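Local coordinates for flagellar hook associated protein type 3 FlgL (Legionella pneumophila subsp. pneumophila, PDB 5YTI), which probably serves as a structural protein of the bacterial flagellum, as a hook-associated member of the flagellin family, at residues Y134-V146 with Q153-Q165. Numbering follows the deposited sequence.
Sequences YMFSGSKSLTQPV and QYVYNGDSTQRFQ
Both oxygens of the D159 carboxylate grip S139 in the loop 134-146, just beyond the short antiparallel hairpin of strands 146-148 and 154-156, and the same aspartate closes an Asx turn in its own segment. One aspartate can thus tie a loop to a neighbouring segment while closing its own turn. S139 OG donates to D159 OD2 at 2.7 Å, along the syn lone pair. D159 OD1 takes two backbone N-H groups from opposite faces of the carboxylate, S139 N at 3.1 Å and, completing the turn, T161 N at 2.7 Å. Three bonds fix the rotation of this buried group; chi1 of 69° places CG between backbone N and carbonyl carbon, which brings the carboxylate to S139 and back to T161 N. The backbone reinforces the join where D159 N donates to S137 O (3.1 Å), and G138, with its positive phi, passes with CA against OD1.

V146 and Y156 form a non-hydrogen-bonded pair at the hairpin's open end. Beside them N157 N meets P145 O almost straight (171°, 2.7 Å) and in the carbonyl plane, while N157 OD1 is hydrogen-bonded to S147 OG. Y156, its CG anti to the backbone N (chi1 176°), brings its ring up to P145. Y156 OH lies between F136 O (3.0 Å) and D159 O (2.8 Å), both in plane at the ring edge. V146 also packs on helix 104-125, and S160 of the second subunit touches Y156. Over the ring centre sits G158 N, and P145 CB lies 3.7 Å from Y156 CE1.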
ATOM      1  N   TYR A 134      10.505  22.397  -1.861  1.00104.67           N
ATOM      2  CA  TYR A 134       9.686  21.478  -1.052  1.00 99.35           C
ATOM      3  C   TYR A 134      10.379  20.151  -0.761  1.00 95.26           C
ATOM      4  O   TYR A 134      10.994  19.596  -1.651  1.00 98.07           O
ATOM      5  CB  TYR A 134       8.351  21.244  -1.743  1.00 99.10           C
ATOM      6  CG  TYR A 134       7.517  22.494  -1.822  1.00102.35           C
ATOM      7  CD1 TYR A 134       6.776  22.934  -0.721  1.00104.16           C
ATOM      8  CD2 TYR A 134       7.473  23.253  -2.989  1.00104.16           C
ATOM      9  CE1 TYR A 134       6.011  24.091  -0.788  1.00105.51           C
ATOM     10  CE2 TYR A 134       6.716  24.414  -3.067  1.00104.28           C
ATOM     11  CZ  TYR A 134       5.986  24.829  -1.969  1.00105.71           C
ATOM     12  OH  TYR A 134       5.231  25.977  -2.059  1.00107.08           O
HETATM   13  N   MSE A 135      10.284  19.623   0.460  1.00 92.67           N
HETATM   14  CA  MSE A 135      11.013  18.375   0.769  1.00 89.71           C
HETATM   15  C   MSE A 135      10.383  17.144   0.183  1.00 86.87           C
HETATM   16  O   MSE A 135      11.090  16.178  -0.104  1.00 90.18           O
HETATM   17  CB  MSE A 135      11.368  18.136   2.246  1.00 90.11           C
HETATM   18  CG  MSE A 135      10.262  18.122   3.276  1.00 91.83           C
HETATM   19 SE   MSE A 135      10.929  17.384   5.005  1.00 95.43          SE
HETATM   20  CE  MSE A 135      12.212  18.737   5.662  1.00 94.31           C
ATOM     21  N   PHE A 136       9.075  17.148  -0.035  1.00 84.13           N
ATOM     22  CA  PHE A 136       8.410  15.911  -0.433  1.00 82.88           C
ATOM     23  C   PHE A 136       7.859  15.956  -1.850  1.00 83.05           C
ATOM     24  O   PHE A 136       6.925  15.255  -2.198  1.00 78.06           O
ATOM     25  CB  PHE A 136       7.279  15.595   0.538  1.00 82.13           C
ATOM     26  CG  PHE A 136       7.735  15.304   1.933  1.00 81.51           C
ATOM     27  CD1 PHE A 136       8.652  14.301   2.182  1.00 80.73           C
ATOM     28  CD2 PHE A 136       7.217  16.005   3.003  1.00 82.41           C
ATOM     29  CE1 PHE A 136       9.073  14.016   3.474  1.00 80.32           C
ATOM     30  CE2 PHE A 136       7.629  15.719   4.295  1.00 81.83           C
ATOM     31  CZ  PHE A 136       8.559  14.724   4.530  1.00 79.84           C
ATOM     32  N   SER A 137       8.454  16.778  -2.684  1.00 86.14           N
ATOM     33  CA  SER A 137       7.939  16.944  -4.023  1.00 88.23           C
ATOM     34  C   SER A 137       8.713  16.153  -5.070  1.00 88.04           C
ATOM     35  O   SER A 137       8.266  16.042  -6.211  1.00 89.04           O
ATOM     36  CB  SER A 137       7.982  18.414  -4.386  1.00 88.75           C
ATOM     37  OG  SER A 137       9.260  18.919  -4.082  1.00 90.78           O
ATOM     38  N   GLY A 138       9.866  15.602  -4.698  1.00 87.94           N
ATOM     39  CA  GLY A 138      10.694  14.858  -5.654  1.00 86.04           C
ATOM     40  C   GLY A 138      11.547  15.798  -6.463  1.00 85.61           C
ATOM     41  O   GLY A 138      11.917  16.839  -5.986  1.00 82.97           O
ATOM     42  N   SER A 139      11.862  15.456  -7.699  1.00 89.91           N
ATOM     43  CA  SER A 139      12.717  16.341  -8.495  1.00 92.24           C
ATOM     44  C   SER A 139      12.078  17.708  -8.744  1.00 94.13           C
ATOM     45  O   SER A 139      12.789  18.645  -9.071  1.00 99.03           O
ATOM     46  CB  SER A 139      13.022  15.744  -9.852  1.00 91.42           C
ATOM     47  OG  SER A 139      12.042  16.189 -10.767  1.00 90.05           O
ATOM     48  N   LYS A 140      10.754  17.816  -8.638  1.00 94.19           N
ATOM     49  CA  LYS A 140      10.045  19.083  -8.908  1.00 94.46           C
ATOM     50  C   LYS A 140      10.126  20.062  -7.751  1.00 94.49           C
ATOM     51  O   LYS A 140       9.125  20.386  -7.131  1.00 96.30           O
ATOM     52  CB  LYS A 140       8.584  18.807  -9.276  1.00 96.47           C
ATOM     53  CG  LYS A 140       8.348  18.736 -10.782  1.00100.59           C
ATOM     54  CD  LYS A 140       7.640  17.459 -11.217  1.00102.51           C
ATOM     55  CE  LYS A 140       6.190  17.394 -10.762  1.00103.41           C
ATOM     56  NZ  LYS A 140       5.229  17.870 -11.790  1.00104.51           N
ATOM     57  N   SER A 141      11.327  20.564  -7.503  1.00 96.40           N
ATOM     58  CA  SER A 141      11.665  21.317  -6.284  1.00 99.73           C
ATOM     59  C   SER A 141      10.775  22.528  -5.863  1.00100.73           C
ATOM     60  O   SER A 141      10.743  22.889  -4.671  1.00 95.50           O
ATOM     61  CB  SER A 141      13.111  21.807  -6.403  1.00100.34           C
ATOM     62  OG  SER A 141      13.894  20.840  -7.063  1.00102.74           O
ATOM     63  N   LEU A 142      10.095  23.173  -6.815  1.00100.56           N
ATOM     64  CA  LEU A 142       9.358  24.406  -6.504  1.00 98.97           C
ATOM     65  C   LEU A 142       7.846  24.249  -6.730  1.00 99.41           C
ATOM     66  O   LEU A 142       7.106  25.240  -6.612  1.00 96.86           O
ATOM     67  CB  LEU A 142       9.940  25.594  -7.291  1.00 98.76           C
ATOM     68  CG  LEU A 142      11.465  25.741  -7.070  1.00100.50           C
ATOM     69  CD1 LEU A 142      12.185  26.378  -8.255  1.00100.62           C
ATOM     70  CD2 LEU A 142      11.794  26.473  -5.760  1.00100.52           C
ATOM     71  N   THR A 143       7.393  23.013  -7.023  1.00 93.96           N
ATOM     72  CA  THR A 143       5.951  22.684  -7.053  1.00 92.78           C
ATOM     73  C   THR A 143       5.452  22.194  -5.683  1.00 90.82           C
ATOM     74  O   THR A 143       6.037  21.302  -5.111  1.00 93.02           O
ATOM     75  CB  THR A 143       5.652  21.610  -8.107  1.00 92.46           C
ATOM     76  OG1 THR A 143       6.220  22.017  -9.348  1.00 95.38           O
ATOM     77  CG2 THR A 143       4.170  21.407  -8.299  1.00 91.76           C
ATOM     78  N   GLN A 144       4.379  22.791  -5.163  1.00 88.85           N
ATOM     79  CA  GLN A 144       3.827  22.418  -3.868  1.00 86.77           C
ATOM     80  C   GLN A 144       3.336  20.988  -4.022  1.00 86.90           C
ATOM     81  O   GLN A 144       2.641  20.660  -4.992  1.00 87.94           O
ATOM     82  CB  GLN A 144       2.672  23.366  -3.484  1.00 88.46           C
ATOM     83  CG  GLN A 144       2.358  23.468  -1.988  1.00 90.02           C
ATOM     84  CD  GLN A 144       1.021  24.139  -1.675  1.00 89.42           C
ATOM     85  OE1 GLN A 144      -0.032  23.642  -2.039  1.00 90.48           O
ATOM     86  NE2 GLN A 144       1.068  25.255  -0.971  1.00 91.12           N
ATOM     87  N   PRO A 145       3.742  20.102  -3.111  1.00 86.13           N
ATOM     88  CA  PRO A 145       3.453  18.692  -3.399  1.00 86.36           C
ATOM     89  C   PRO A 145       1.990  18.280  -3.290  1.00 86.90           C
ATOM     90  O   PRO A 145       1.510  17.560  -4.154  1.00 86.07           O
ATOM     91  CB  PRO A 145       4.323  17.928  -2.385  1.00 85.56           C
ATOM     92  CG  PRO A 145       4.801  18.937  -1.406  1.00 86.05           C
ATOM     93  CD  PRO A 145       4.817  20.255  -2.123  1.00 86.10           C
ATOM     94  N   VAL A 146       1.301  18.717  -2.230  1.00 89.52           N
ATOM     95  CA  VAL A 146      -0.075  18.306  -1.968  1.00 87.66           C
ATOM     96  C   VAL A 146      -1.036  19.480  -1.917  1.00 88.56           C
ATOM     97  O   VAL A 146      -0.844  20.421  -1.116  1.00 84.30           O
ATOM     98  CB  VAL A 146      -0.180  17.561  -0.641  1.00 90.55           C
ATOM     99  CG1 VAL A 146      -1.535  16.872  -0.531  1.00 92.07           C
ATOM    100  CG2 VAL A 146       0.922  16.520  -0.534  1.00 92.26           C
ATOM    101  N   GLN A 153     -11.109  15.955  -4.043  1.00112.51           N
ATOM    102  CA  GLN A 153     -10.072  15.037  -3.561  1.00108.95           C
ATOM    103  C   GLN A 153      -8.680  15.737  -3.494  1.00102.12           C
ATOM    104  O   GLN A 153      -8.417  16.678  -4.245  1.00 97.97           O
ATOM    105  CB  GLN A 153     -10.056  13.753  -4.428  1.00108.90           C
ATOM    106  CG  GLN A 153     -11.069  12.687  -4.000  1.00111.84           C
ATOM    107  CD  GLN A 153     -10.698  11.942  -2.694  1.00115.95           C
ATOM    108  OE1 GLN A 153     -10.283  12.555  -1.702  1.00123.01           O
ATOM    109  NE2 GLN A 153     -10.861  10.614  -2.693  1.00111.94           N
ATOM    110  N   TYR A 154      -7.826  15.296  -2.560  1.00 97.87           N
ATOM    111  CA  TYR A 154      -6.407  15.728  -2.479  1.00 93.58           C
ATOM    112  C   TYR A 154      -5.517  15.001  -3.464  1.00 90.35           C
ATOM    113  O   TYR A 154      -5.512  13.780  -3.464  1.00 90.47           O
ATOM    114  CB  TYR A 154      -5.823  15.417  -1.103  1.00 93.24           C
ATOM    115  CG  TYR A 154      -6.352  16.286  -0.019  1.00 92.04           C
ATOM    116  CD1 TYR A 154      -7.533  15.978   0.623  1.00 93.38           C
ATOM    117  CD2 TYR A 154      -5.683  17.430   0.352  1.00 92.91           C
ATOM    118  CE1 TYR A 154      -8.026  16.786   1.618  1.00 92.60           C
ATOM    119  CE2 TYR A 154      -6.175  18.247   1.337  1.00 93.29           C
ATOM    120  CZ  TYR A 154      -7.347  17.909   1.966  1.00 94.46           C
ATOM    121  OH  TYR A 154      -7.853  18.718   2.949  1.00100.91           O
ATOM    122  N   VAL A 155      -4.734  15.737  -4.255  1.00 89.77           N
ATOM    123  CA  VAL A 155      -3.822  15.129  -5.251  1.00 88.79           C
ATOM    124  C   VAL A 155      -2.368  15.487  -4.957  1.00 89.66           C
ATOM    125  O   VAL A 155      -2.081  16.380  -4.164  1.00 89.83           O
ATOM    126  CB  VAL A 155      -4.126  15.556  -6.723  1.00 88.32           C
ATOM    127  CG1 VAL A 155      -5.569  15.252  -7.092  1.00 89.46           C
ATOM    128  CG2 VAL A 155      -3.806  17.031  -6.969  1.00 87.75           C
ATOM    129  N   TYR A 156      -1.462  14.795  -5.644  1.00 91.10           N
ATOM    130  CA  TYR A 156      -0.023  14.988  -5.491  1.00 88.21           C
ATOM    131  C   TYR A 156       0.573  15.508  -6.810  1.00 88.13           C
ATOM    132  O   TYR A 156       0.420  14.901  -7.887  1.00 89.71           O
ATOM    133  CB  TYR A 156       0.628  13.664  -5.056  1.00 86.36           C
ATOM    134  CG  TYR A 156       2.120  13.721  -4.971  1.00 84.13           C
ATOM    135  CD1 TYR A 156       2.748  14.454  -3.981  1.00 84.62           C
ATOM    136  CD2 TYR A 156       2.903  13.043  -5.878  1.00 84.65           C
ATOM    137  CE1 TYR A 156       4.123  14.514  -3.908  1.00 85.21           C
ATOM    138  CE2 TYR A 156       4.287  13.096  -5.817  1.00 84.53           C
ATOM    139  CZ  TYR A 156       4.887  13.832  -4.831  1.00 84.21           C
ATOM    140  OH  TYR A 156       6.249  13.898  -4.773  1.00 84.55           O
ATOM    141  N   ASN A 157       1.239  16.650  -6.708  1.00 86.50           N
ATOM    142  CA  ASN A 157       1.702  17.389  -7.880  1.00 87.51           C
ATOM    143  C   ASN A 157       3.213  17.266  -8.044  1.00 86.56           C
ATOM    144  O   ASN A 157       3.812  17.898  -8.916  1.00 85.42           O
ATOM    145  CB  ASN A 157       1.296  18.876  -7.788  1.00 85.76           C
ATOM    146  CG  ASN A 157      -0.169  19.053  -7.459  1.00 85.36           C
ATOM    147  OD1 ASN A 157      -0.496  19.652  -6.440  1.00 85.34           O
ATOM    148  ND2 ASN A 157      -1.062  18.500  -8.299  1.00 83.10           N
ATOM    149  N   GLY A 158       3.830  16.455  -7.204  1.00 84.91           N
ATOM    150  CA  GLY A 158       5.240  16.170  -7.373  1.00 86.90           C
ATOM    151  C   GLY A 158       5.436  15.013  -8.335  1.00 87.96           C
ATOM    152  O   GLY A 158       4.542  14.714  -9.157  1.00 85.37           O
ATOM    153  N   ASP A 159       6.626  14.392  -8.231  1.00 90.27           N
ATOM    154  CA  ASP A 159       6.969  13.113  -8.911  1.00 89.37           C
ATOM    155  C   ASP A 159       7.575  12.120  -7.909  1.00 87.09           C
ATOM    156  O   ASP A 159       7.736  12.433  -6.701  1.00 81.78           O
ATOM    157  CB  ASP A 159       7.904  13.319 -10.132  1.00 89.84           C
ATOM    158  CG  ASP A 159       9.327  13.754  -9.752  1.00 91.06           C
ATOM    159  OD1 ASP A 159       9.791  13.389  -8.664  1.00 94.54           O
ATOM    160  OD2 ASP A 159      10.002  14.450 -10.552  1.00 89.66           O
ATOM    161  N   SER A 160       7.905  10.926  -8.401  1.00 83.92           N
ATOM    162  CA  SER A 160       8.548   9.934  -7.542  1.00 81.36           C
ATOM    163  C   SER A 160      10.080   9.885  -7.626  1.00 79.87           C
ATOM    164  O   SER A 160      10.606   8.819  -7.470  1.00 81.27           O
ATOM    165  CB  SER A 160       7.997   8.538  -7.863  1.00 79.49           C
ATOM    166  OG  SER A 160       6.583   8.493  -7.805  1.00 77.94           O
ATOM    167  N   THR A 161      10.796  10.993  -7.835  1.00 78.64           N
ATOM    168  CA  THR A 161      12.231  10.925  -8.136  1.00 81.67           C
ATOM    169  C   THR A 161      13.167  11.366  -7.018  1.00 83.76           C
ATOM    170  O   THR A 161      13.186  12.522  -6.603  1.00 87.11           O
ATOM    171  CB  THR A 161      12.560  11.700  -9.428  1.00 83.93           C
ATOM    172  OG1 THR A 161      11.936  11.033 -10.520  1.00 89.20           O
ATOM    173  CG2 THR A 161      14.066  11.768  -9.708  1.00 83.21           C
ATOM    174  N   GLN A 162      13.992  10.424  -6.575  1.00 87.48           N
ATOM    175  CA  GLN A 162      14.951  10.647  -5.481  1.00 87.91           C
ATOM    176  C   GLN A 162      16.318  11.123  -5.994  1.00 89.24           C
ATOM    177  O   GLN A 162      16.870  10.587  -6.951  1.00 88.36           O
ATOM    178  CB  GLN A 162      15.134   9.357  -4.647  1.00 84.02           C
ATOM    179  CG  GLN A 162      13.902   8.920  -3.861  1.00 82.59           C
ATOM    180  CD  GLN A 162      14.107   7.666  -2.994  1.00 81.12           C
ATOM    181  OE1 GLN A 162      14.300   6.552  -3.518  1.00 81.50           O
ATOM    182  NE2 GLN A 162      14.034   7.839  -1.662  1.00 76.69           N
ATOM    183  N   ARG A 163      16.861  12.127  -5.328  1.00 94.01           N
ATOM    184  CA  ARG A 163      18.240  12.526  -5.558  1.00 98.58           C
ATOM    185  C   ARG A 163      19.166  11.623  -4.769  1.00 95.27           C
ATOM    186  O   ARG A 163      19.124  11.603  -3.536  1.00 91.38           O
ATOM    187  CB  ARG A 163      18.472  13.980  -5.149  1.00105.27           C
ATOM    188  CG  ARG A 163      18.221  14.978  -6.275  1.00113.11           C
ATOM    189  CD  ARG A 163      18.732  16.382  -5.927  1.00119.39           C
ATOM    190  NE  ARG A 163      18.581  16.706  -4.499  1.00122.99           N
ATOM    191  CZ  ARG A 163      17.417  16.787  -3.834  1.00122.46           C
ATOM    192  NH1 ARG A 163      17.417  17.094  -2.533  1.00121.14           N
ATOM    193  NH2 ARG A 163      16.255  16.559  -4.445  1.00119.23           N
ATOM    194  N   PHE A 164      19.961  10.851  -5.506  1.00 95.07           N
ATOM    195  CA  PHE A 164      21.027  10.035  -4.943  1.00 96.04           C
ATOM    196  C   PHE A 164      22.331  10.862  -4.951  1.00 96.29           C
ATOM    197  O   PHE A 164      22.559  11.665  -5.835  1.00100.63           O
ATOM    198  CB  PHE A 164      21.183   8.744  -5.744  1.00 94.77           C
ATOM    199  CG  PHE A 164      20.009   7.796  -5.626  1.00 95.69           C
ATOM    200  CD1 PHE A 164      19.832   7.019  -4.488  1.00 94.16           C
ATOM    201  CD2 PHE A 164      19.109   7.642  -6.676  1.00 97.51           C
ATOM    202  CE1 PHE A 164      18.772   6.137  -4.379  1.00 91.36           C
ATOM    203  CE2 PHE A 164      18.051   6.763  -6.577  1.00 95.79           C
ATOM    204  CZ  PHE A 164      17.882   6.013  -5.422  1.00 93.28           C
ATOM    205  N   GLN A 165      23.176  10.696  -3.945  1.00 94.53           N
ATOM    206  CA  GLN A 165      24.363  11.519  -3.825  1.00 92.19           C
ATOM    207  C   GLN A 165      25.587  10.708  -3.467  1.00 93.05           C
ATOM    208  O   GLN A 165      25.552   9.899  -2.521  1.00 91.51           O
ATOM    209  CB  GLN A 165      24.150  12.564  -2.766  1.00 91.29           C
ATOM    210  CG  GLN A 165      23.224  13.644  -3.235  1.00 92.39           C
ATOM    211  CD  GLN A 165      23.793  14.996  -2.952  1.00 94.14           C
ATOM    212  OE1 GLN A 165      24.270  15.651  -3.871  1.00 94.27           O
ATOM    213  NE2 GLN A 165      23.798  15.409  -1.666  1.00 94.74           N
TER